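Local coordinates for HD domain-containing protein (Aquifex aeolicus, PDB 2HEK) that is of uncharacterised function but binds zinc and GDP and, as an HD-domain protein, may act as a dGTPase, at residues G156-D161 with V196-S201; I325-S330 with H337-L342; R64-L69 with S151-G156. All coordinates share one frame; numbering follows the deposited sequence.

Interaction 1 (G156-D161 with V196-S201). With ZN (zinc ion), chain D.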
loop_
_atom_site.group_PDB
_atom_site.type_symbol
_atom_site.label_atom_id
_atom_site.label_comp_id
_atom_site.label_asym_id
_atom_site.label_seq_id
_atom_site.Cartn_x
_atom_site.Cartn_y
_atom_site.Cartn_z
ATOM N N GLY A 156 6.143 12.891 -24.174
ATOM C CA GLY A 156 6.185 11.594 -24.878
ATOM C C GLY A 156 5.218 10.574 -24.295
ATOM O O GLY A 156 4.476 10.875 -23.352
ATOM N N GLU A 157 5.212 9.362 -24.850
ATOM C CA GLU A 157 4.186 8.387 -24.491
ATOM C C GLU A 157 4.228 8.036 -22.995
ATOM O O GLU A 157 3.176 7.973 -22.360
ATOM C CB GLU A 157 4.239 7.131 -25.368
ATOM C CG GLU A 157 3.740 7.316 -26.796
ATOM C CD GLU A 157 2.263 7.752 -26.905
ATOM O OE1 GLU A 157 1.389 7.294 -26.110
ATOM O OE2 GLU A 157 1.969 8.568 -27.807
ATOM N N PHE A 158 5.426 7.838 -22.455
ATOM C CA PHE A 158 5.636 7.821 -20.989
ATOM C C PHE A 158 6.372 9.101 -20.450
ATOM O O PHE A 158 7.209 9.033 -19.561
ATOM C CB PHE A 158 6.329 6.509 -20.555
ATOM C CG PHE A 158 7.391 6.059 -21.503
ATOM C CD1 PHE A 158 8.618 6.715 -21.553
ATOM C CD2 PHE A 158 7.151 5.022 -22.379
ATOM C CE1 PHE A 158 9.596 6.305 -22.450
ATOM C CE2 PHE A 158 8.136 4.603 -23.286
ATOM C CZ PHE A 158 9.351 5.262 -23.324
ATOM N N GLY A 159 6.035 10.263 -21.009
ATOM C CA GLY A 159 6.459 11.559 -20.473
ATOM C C GLY A 159 6.043 11.782 -19.036
ATOM O O GLY A 159 5.121 11.120 -18.515
ATOM N N SER A 160 6.716 12.715 -18.377
ATOM C CA SER A 160 6.423 13.063 -16.976
ATOM C C SER A 160 4.995 13.572 -16.789
ATOM O O SER A 160 4.375 13.364 -15.725
ATOM C CB SER A 160 7.420 14.129 -16.513
ATOM O OG SER A 160 7.325 15.290 -17.329
ATOM N N ASP A 161 4.460 14.245 -17.800
ATOM C CA ASP A 161 3.056 14.713 -17.723
ATOM C C ASP A 161 2.080 13.539 -17.519
ATOM O O ASP A 161 1.343 13.514 -16.532
ATOM C CB ASP A 161 2.714 15.509 -18.986
ATOM C CG ASP A 161 1.358 16.142 -18.931
ATOM O OD1 ASP A 161 0.848 16.459 -17.845
ATOM O OD2 ASP A 161 0.789 16.361 -20.004
ATOM N N VAL A 196 14.183 8.955 -26.096
ATOM C CA VAL A 196 13.924 8.264 -24.825
ATOM C C VAL A 196 13.399 6.874 -25.174
ATOM O O VAL A 196 12.387 6.736 -25.861
ATOM C CB VAL A 196 12.890 9.020 -23.932
ATOM C CG1 VAL A 196 12.624 8.234 -22.606
ATOM C CG2 VAL A 196 13.380 10.436 -23.608
ATOM N N VAL A 197 14.106 5.840 -24.749
ATOM C CA VAL A 197 13.697 4.461 -25.078
ATOM C C VAL A 197 13.626 3.653 -23.783
ATOM O O VAL A 197 14.070 4.144 -22.756
ATOM C CB VAL A 197 14.707 3.773 -26.093
ATOM C CG1 VAL A 197 14.837 4.596 -27.374
ATOM C CG2 VAL A 197 16.075 3.587 -25.478
ATOM N N VAL A 198 13.134 2.411 -23.831
ATOM C CA VAL A 198 13.120 1.568 -22.634
ATOM C C VAL A 198 14.155 0.451 -22.801
ATOM O O VAL A 198 14.162 -0.216 -23.819
ATOM C CB VAL A 198 11.713 0.920 -22.397
ATOM C CG1 VAL A 198 11.644 0.162 -21.032
ATOM C CG2 VAL A 198 10.599 1.980 -22.472
ATOM N N ASP A 199 15.042 0.271 -21.831
ATOM C CA ASP A 199 15.919 -0.900 -21.807
ATOM C C ASP A 199 15.089 -2.189 -21.724
ATOM O O ASP A 199 13.998 -2.210 -21.156
ATOM C CB ASP A 199 16.847 -0.840 -20.619
ATOM C CG ASP A 199 17.964 -1.859 -20.731
ATOM O OD1 ASP A 199 18.762 -1.729 -21.683
ATOM O OD2 ASP A 199 18.032 -2.797 -19.909
ATOM N N GLU A 200 15.586 -3.280 -22.282
ATOM C CA GLU A 200 14.817 -4.505 -22.267
ATOM C C GLU A 200 14.506 -4.976 -20.852
ATOM O O GLU A 200 13.518 -5.640 -20.653
ATOM C CB GLU A 200 15.515 -5.610 -23.057
ATOM C CG GLU A 200 14.518 -6.615 -23.619
ATOM C CD GLU A 200 15.159 -7.682 -24.477
ATOM O OE1 GLU A 200 16.396 -7.636 -24.701
ATOM O OE2 GLU A 200 14.412 -8.574 -24.925
ATOM N N SER A 201 15.328 -4.626 -19.862
ATOM C CA SER A 201 15.041 -4.975 -18.465
ATOM C C SER A 201 13.768 -4.273 -17.945
ATOM O O SER A 201 13.276 -4.574 -16.849
ATOM C CB SER A 201 16.227 -4.626 -17.574
ATOM O OG SER A 201 16.484 -3.222 -17.589
HETATM ZN ZN ZN D . -0.548 17.990 -17.547
HETATM O O HOH W 1 1.337 19.223 -17.094
#
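F158 reaches across to strand 195-199 with the far end of its ring, and two valines receive it in different ways. V196 CG1 lies at the ring edge, in its plane, 3.6 Å from F158 CE1; the two side chains run past one another in opposite senses. V198 CG2 approaches obliquely, 3.6 Å from F158 CZ and nearly as close to CE2. Both valines stand on one side of the strand, whereas V197 between them points the other way. F158 itself sits in a type I beta turn closed by G159 N to G156 O; its CG lies between backbone N and carbonyl carbon (chi1 40°), and the ring points toward the strand. L189 and I325 add further apolar contacts around it. G159 then takes the N-cap position of helix 160-173, whose D161 coordinates the zinc ion through OD1 at 2.1 Å, with a water and, from elsewhere in the HD domain, H54 and D85. No hydrogen bond crosses between the segments, so the joint between HD domain and sheet probably depends here on shape and the burial of apolar surface rather than on directional bonds.

Interaction 2 (I325-S330 with H337-L342)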
loop_
_atom_site.group_PDB
_atom_site.type_symbol
_atom_site.label_atom_id
_atom_site.label_comp_id
_atom_site.label_asym_id
_atom_site.label_seq_id
_atom_site.Cartn_x
_atom_site.Cartn_y
_atom_site.Cartn_z
ATOM N N ILE A 325 7.022 3.061 -29.862
ATOM C CA ILE A 325 7.871 3.009 -28.680
ATOM C C ILE A 325 9.038 2.055 -28.894
ATOM O O ILE A 325 8.838 0.920 -29.305
ATOM C CB ILE A 325 7.103 2.580 -27.376
ATOM C CG1 ILE A 325 5.958 3.573 -27.070
ATOM C CG2 ILE A 325 8.114 2.498 -26.200
ATOM C CD1 ILE A 325 5.025 3.119 -25.891
ATOM N N TYR A 326 10.240 2.526 -28.564
ATOM C CA TYR A 326 11.452 1.733 -28.738
ATOM C C TYR A 326 11.989 1.107 -27.469
ATOM O O TYR A 326 11.934 1.688 -26.384
ATOM C CB TYR A 326 12.541 2.582 -29.383
ATOM C CG TYR A 326 12.204 3.004 -30.784
ATOM C CD1 TYR A 326 11.723 4.278 -31.044
ATOM C CD2 TYR A 326 12.353 2.122 -31.845
ATOM C CE1 TYR A 326 11.406 4.670 -32.326
ATOM C CE2 TYR A 326 12.048 2.503 -33.137
ATOM C CZ TYR A 326 11.573 3.772 -33.367
ATOM O OH TYR A 326 11.264 4.155 -34.653
ATOM N N VAL A 327 12.495 -0.099 -27.636
ATOM C CA VAL A 327 13.083 -0.865 -26.580
ATOM C C VAL A 327 14.500 -1.189 -27.032
ATOM O O VAL A 327 14.693 -1.669 -28.146
ATOM C CB VAL A 327 12.287 -2.166 -26.326
ATOM C CG1 VAL A 327 13.049 -3.066 -25.370
ATOM C CG2 VAL A 327 10.866 -1.830 -25.748
ATOM N N LEU A 328 15.481 -0.917 -26.176
ATOM C CA LEU A 328 16.873 -1.233 -26.482
ATOM C C LEU A 328 17.182 -2.651 -26.067
ATOM O O LEU A 328 17.198 -2.973 -24.880
ATOM C CB LEU A 328 17.831 -0.248 -25.804
ATOM C CG LEU A 328 19.334 -0.411 -26.073
ATOM C CD1 LEU A 328 19.705 -0.050 -27.513
ATOM C CD2 LEU A 328 20.100 0.434 -25.117
ATOM N N SER A 329 17.414 -3.494 -27.069
ATOM C CA SER A 329 17.746 -4.900 -26.878
ATOM C C SER A 329 19.256 -5.121 -26.929
ATOM O O SER A 329 20.017 -4.190 -27.207
ATOM C CB SER A 329 17.088 -5.731 -27.973
ATOM O OG SER A 329 17.463 -7.095 -27.850
ATOM N N SER A 330 19.691 -6.350 -26.663
ATOM C CA SER A 330 21.098 -6.708 -26.871
ATOM C C SER A 330 21.467 -6.658 -28.370
ATOM O O SER A 330 22.617 -6.391 -28.724
ATOM C CB SER A 330 21.433 -8.068 -26.241
ATOM O OG SER A 330 20.445 -9.042 -26.538
ATOM N N HIS A 337 6.503 -3.633 -29.794
ATOM C CA HIS A 337 5.732 -4.774 -30.293
ATOM C C HIS A 337 6.621 -5.862 -30.930
ATOM O O HIS A 337 6.268 -7.045 -30.878
ATOM C CB HIS A 337 4.612 -4.345 -31.252
ATOM C CG HIS A 337 5.081 -3.567 -32.435
ATOM N ND1 HIS A 337 5.364 -2.220 -32.372
ATOM C CD2 HIS A 337 5.289 -3.937 -33.722
ATOM C CE1 HIS A 337 5.726 -1.791 -33.569
ATOM N NE2 HIS A 337 5.695 -2.814 -34.404
ATOM N N GLU A 338 7.779 -5.474 -31.488
ATOM C CA GLU A 338 8.752 -6.469 -32.009
ATOM C C GLU A 338 9.262 -7.397 -30.897
ATOM O O GLU A 338 9.592 -8.559 -31.157
ATOM C CB GLU A 338 9.926 -5.808 -32.756
ATOM C CG GLU A 338 9.511 -5.048 -34.013
ATOM C CD GLU A 338 10.672 -4.385 -34.779
ATOM O OE1 GLU A 338 10.608 -4.414 -36.024
ATOM O OE2 GLU A 338 11.630 -3.838 -34.173
ATOM N N LEU A 339 9.303 -6.897 -29.657
ATOM C CA LEU A 339 9.807 -7.683 -28.517
ATOM C C LEU A 339 8.736 -8.195 -27.540
ATOM O O LEU A 339 9.008 -9.104 -26.777
ATOM C CB LEU A 339 10.900 -6.923 -27.741
ATOM C CG LEU A 339 12.122 -6.419 -28.529
ATOM C CD1 LEU A 339 13.175 -5.890 -27.577
ATOM C CD2 LEU A 339 12.704 -7.510 -29.434
ATOM N N SER A 340 7.547 -7.595 -27.536
ATOM C CA SER A 340 6.460 -8.022 -26.609
ATOM C C SER A 340 5.255 -8.462 -27.432
ATOM O O SER A 340 4.547 -7.610 -28.017
ATOM C CB SER A 340 6.076 -6.884 -25.622
ATOM O OG SER A 340 4.850 -7.116 -24.889
ATOM N N PRO A 341 5.008 -9.792 -27.502
ATOM C CA PRO A 341 3.785 -10.213 -28.197
ATOM C C PRO A 341 2.537 -9.544 -27.567
ATOM O O PRO A 341 1.588 -9.190 -28.287
ATOM C CB PRO A 341 3.761 -11.737 -27.988
ATOM C CG PRO A 341 5.213 -12.115 -27.743
ATOM C CD PRO A 341 5.769 -10.939 -26.963
ATOM N N LEU A 342 2.554 -9.335 -26.248
ATOM C CA LEU A 342 1.351 -8.784 -25.597
ATOM C C LEU A 342 1.075 -7.336 -26.089
ATOM O O LEU A 342 -0.032 -6.992 -26.532
ATOM C CB LEU A 342 1.487 -8.839 -24.080
ATOM C CG LEU A 342 0.430 -7.980 -23.365
ATOM C CD1 LEU A 342 -0.885 -8.669 -23.467
ATOM C CD2 LEU A 342 0.771 -7.670 -21.929
#
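S329 OG is shared by two weak hydrogen bonds, to E331 N in the following turn and to E200 OE1, just past the end of the neighbouring strand 195-199, while the CB of the same residue lies against L339. The setting is a beta hairpin, strands 326-329 and 332-335, whose chain continues directly into a short, weakly bonded helix that folds back over the first strand. V327 and S329, two residues apart, face that helix; Y326 and L328 are directed away from it. L339 spans the gap. Its CG stands anti to the carbonyl carbon (chi1 -55°) and its CD1 anti to CA (chi2 -171°), an extended shape that delivers CD1 alone to the strand. There CD1 meets V327 CG1 at 3.6 Å and the CB of S329 at 3.9 Å, so that one methyl bridges two neighbouring positions on the same strand face. The V327 and L339 side chains are inclined to each other rather than aligned. L203 of helix 203-221 touches both, making the pair part of a larger apolar layer between hairpin and helix.

Just beyond L339 the chain changes direction at S340, the N-cap of helix 341-345; S340 OG is hydrogen-bonded to I343 N and to E207 OE2. The second subunit packs on this next helix, with E290 of that subunit against P341 and Y214 of that subunit against L342. The apolar pairing thus lies close to a subunit interface. Within V327 the two branches are used unequally: CG1 is the branch against the leucine, whereas CG2 stays 5.0 Å from L339 CD1.

Interaction 3 (R64-L69 with S151-G156)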
loop_
_atom_site.group_PDB
_atom_site.type_symbol
_atom_site.label_atom_id
_atom_site.label_comp_id
_atom_site.label_asym_id
_atom_site.label_seq_id
_atom_site.Cartn_x
_atom_site.Cartn_y
_atom_site.Cartn_z
ATOM N N ARG A 64 13.155 13.412 -11.664
ATOM C CA ARG A 64 13.514 12.011 -11.544
ATOM C C ARG A 64 14.009 11.450 -12.868
ATOM O O ARG A 64 15.055 10.777 -12.924
ATOM C CB ARG A 64 12.296 11.203 -11.037
ATOM C CG ARG A 64 11.973 11.413 -9.562
ATOM C CD ARG A 64 12.927 10.614 -8.665
ATOM N NE ARG A 64 12.497 10.597 -7.256
ATOM C CZ ARG A 64 12.881 11.475 -6.325
ATOM N NH1 ARG A 64 13.718 12.462 -6.631
ATOM N NH2 ARG A 64 12.426 11.366 -5.077
ATOM N N ILE A 65 13.277 11.719 -13.947
ATOM C CA ILE A 65 13.658 11.176 -15.264
ATOM C C ILE A 65 15.002 11.786 -15.725
ATOM O O ILE A 65 15.848 11.075 -16.257
ATOM C CB ILE A 65 12.582 11.448 -16.344
ATOM C CG1 ILE A 65 11.278 10.648 -16.075
ATOM C CG2 ILE A 65 13.136 11.136 -17.757
ATOM C CD1 ILE A 65 10.051 11.158 -16.882
ATOM N N CYS A 66 15.195 13.090 -15.517
ATOM C CA CYS A 66 16.499 13.738 -15.829
ATOM C C CYS A 66 17.651 13.109 -15.028
ATOM O O CYS A 66 18.750 12.889 -15.563
ATOM C CB CYS A 66 16.434 15.245 -15.556
ATOM S SG CYS A 66 15.428 16.080 -16.779
ATOM N N GLU A 67 17.413 12.831 -13.753
ATOM C CA GLU A 67 18.383 12.080 -12.926
ATOM C C GLU A 67 18.733 10.692 -13.488
ATOM O O GLU A 67 19.920 10.321 -13.559
ATOM C CB GLU A 67 17.935 12.007 -11.453
ATOM C CG GLU A 67 17.977 13.359 -10.755
ATOM C CD GLU A 67 17.287 13.419 -9.366
ATOM O OE1 GLU A 67 16.696 12.406 -8.905
ATOM O OE2 GLU A 67 17.323 14.520 -8.745
ATOM N N SER A 68 17.722 9.934 -13.900
ATOM C CA SER A 68 17.949 8.604 -14.476
ATOM C C SER A 68 18.667 8.696 -15.824
ATOM O O SER A 68 19.536 7.876 -16.139
ATOM C CB SER A 68 16.633 7.841 -14.634
ATOM O OG SER A 68 16.786 6.698 -15.476
ATOM N N LEU A 69 18.291 9.693 -16.621
ATOM C CA LEU A 69 18.826 9.823 -17.966
ATOM C C LEU A 69 20.104 10.668 -18.058
ATOM O O LEU A 69 20.693 10.765 -19.144
ATOM C CB LEU A 69 17.764 10.359 -18.915
ATOM C CG LEU A 69 16.529 9.500 -19.193
ATOM C CD1 LEU A 69 15.664 10.254 -20.198
ATOM C CD2 LEU A 69 16.890 8.113 -19.718
ATOM N N SER A 151 11.734 17.609 -24.964
ATOM C CA SER A 151 10.288 17.641 -25.099
ATOM C C SER A 151 9.668 16.250 -24.876
ATOM O O SER A 151 8.600 16.147 -24.264
ATOM C CB SER A 151 9.895 18.155 -26.471
ATOM O OG SER A 151 8.509 18.389 -26.489
ATOM N N GLU A 152 10.357 15.201 -25.348
ATOM C CA GLU A 152 9.943 13.791 -25.135
ATOM C C GLU A 152 9.871 13.446 -23.643
ATOM O O GLU A 152 9.002 12.673 -23.221
ATOM C CB GLU A 152 10.927 12.817 -25.793
ATOM C CG GLU A 152 10.744 12.669 -27.284
ATOM C CD GLU A 152 11.737 11.691 -27.951
ATOM O OE1 GLU A 152 12.593 11.055 -27.284
ATOM O OE2 GLU A 152 11.669 11.593 -29.191
ATOM N N ILE A 153 10.791 14.011 -22.861
ATOM C CA ILE A 153 10.822 13.752 -21.425
ATOM C C ILE A 153 9.496 14.165 -20.759
ATOM O O ILE A 153 9.021 13.493 -19.848
ATOM C CB ILE A 153 12.055 14.392 -20.748
ATOM C CG1 ILE A 153 13.339 13.664 -21.204
ATOM C CG2 ILE A 153 11.895 14.432 -19.174
ATOM C CD1 ILE A 153 14.661 14.311 -20.697
ATOM N N ILE A 154 8.889 15.228 -21.256
ATOM C CA ILE A 154 7.638 15.742 -20.719
ATOM C C ILE A 154 6.379 15.220 -21.417
ATOM O O ILE A 154 5.438 14.805 -20.727
ATOM C CB ILE A 154 7.593 17.279 -20.715
ATOM C CG1 ILE A 154 8.696 17.848 -19.820
ATOM C CG2 ILE A 154 6.212 17.790 -20.176
ATOM C CD1 ILE A 154 8.948 19.305 -20.203
ATOM N N THR A 155 6.376 15.196 -22.762
ATOM C CA THR A 155 5.152 15.051 -23.555
ATOM C C THR A 155 5.095 13.706 -24.290
ATOM O O THR A 155 4.096 13.403 -24.958
ATOM C CB THR A 155 5.038 16.185 -24.633
ATOM O OG1 THR A 155 6.166 16.090 -25.500
ATOM C CG2 THR A 155 5.045 17.635 -23.979
ATOM N N GLY A 156 6.143 12.891 -24.174
ATOM C CA GLY A 156 6.185 11.594 -24.878
ATOM C C GLY A 156 5.218 10.574 -24.295
ATOM O O GLY A 156 4.476 10.875 -23.352
#
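I153 lays its branched side chain over I65, C66 and L69, one residue set against three on the facing helix. The contact belongs to the all-helical core of the HD domain, where helix 51-69 and helix 145-155 pass each other with short-segment axes 11.0 Å apart and directions 137° from parallel. At that separation the space between the helices is bridged mainly by I153 on one side and I65 and L69 on the other. The two isoleucines are matched in conformation: each CG2 is anti to its own backbone nitrogen, and these methyls meet at 3.8 Å as the side chains slide past in opposite directions. The other arm of I153 is extended (chi2 174°) and carries CD1 along the facing helix, where it lies 4.2 Å from L69 CD1 and more loosely against C66 SG, at 4.4 Å. I65 returns the contact with its own CD1, which approaches I153 O at 3.9 Å; that carbonyl also pairs with the backbone of S160, tying the helix end to the start of the next one. V71 and V196 add apolar contacts to I153. The zinc site is near but separate: the side chain of I65 is about 9 Å from that of the ligand D161. Where helix 145-155 finishes, S151 O accepts two bonds from a single residue. T155 N bonds to it at 2.8 Å, and T155 OG1 donates at 2.7 Å from well above the carbonyl plane, with a C=O to donor angle of 123°.

In the fold
All three contacts are buried and apolar where the segments touch, with no hydrogen bond between paired segments, yet they occupy different levels of the fold. Interaction 3 packs helix on helix inside the HD domain. Interaction 1 joins the turn after one of those helices to the four-stranded sheet, and G156 belongs to both. Interaction 2 lies farther from the chain centre, packing the helix that follows a hairpin onto the hairpin's first strand, near a subunit interface. Directional bonds appear between the contacts instead: V198 pairs by backbone with Y326 and L328, and V196 N with E152 OE1. Interactions 2 and 3 do not touch; interaction 1 adjoins each.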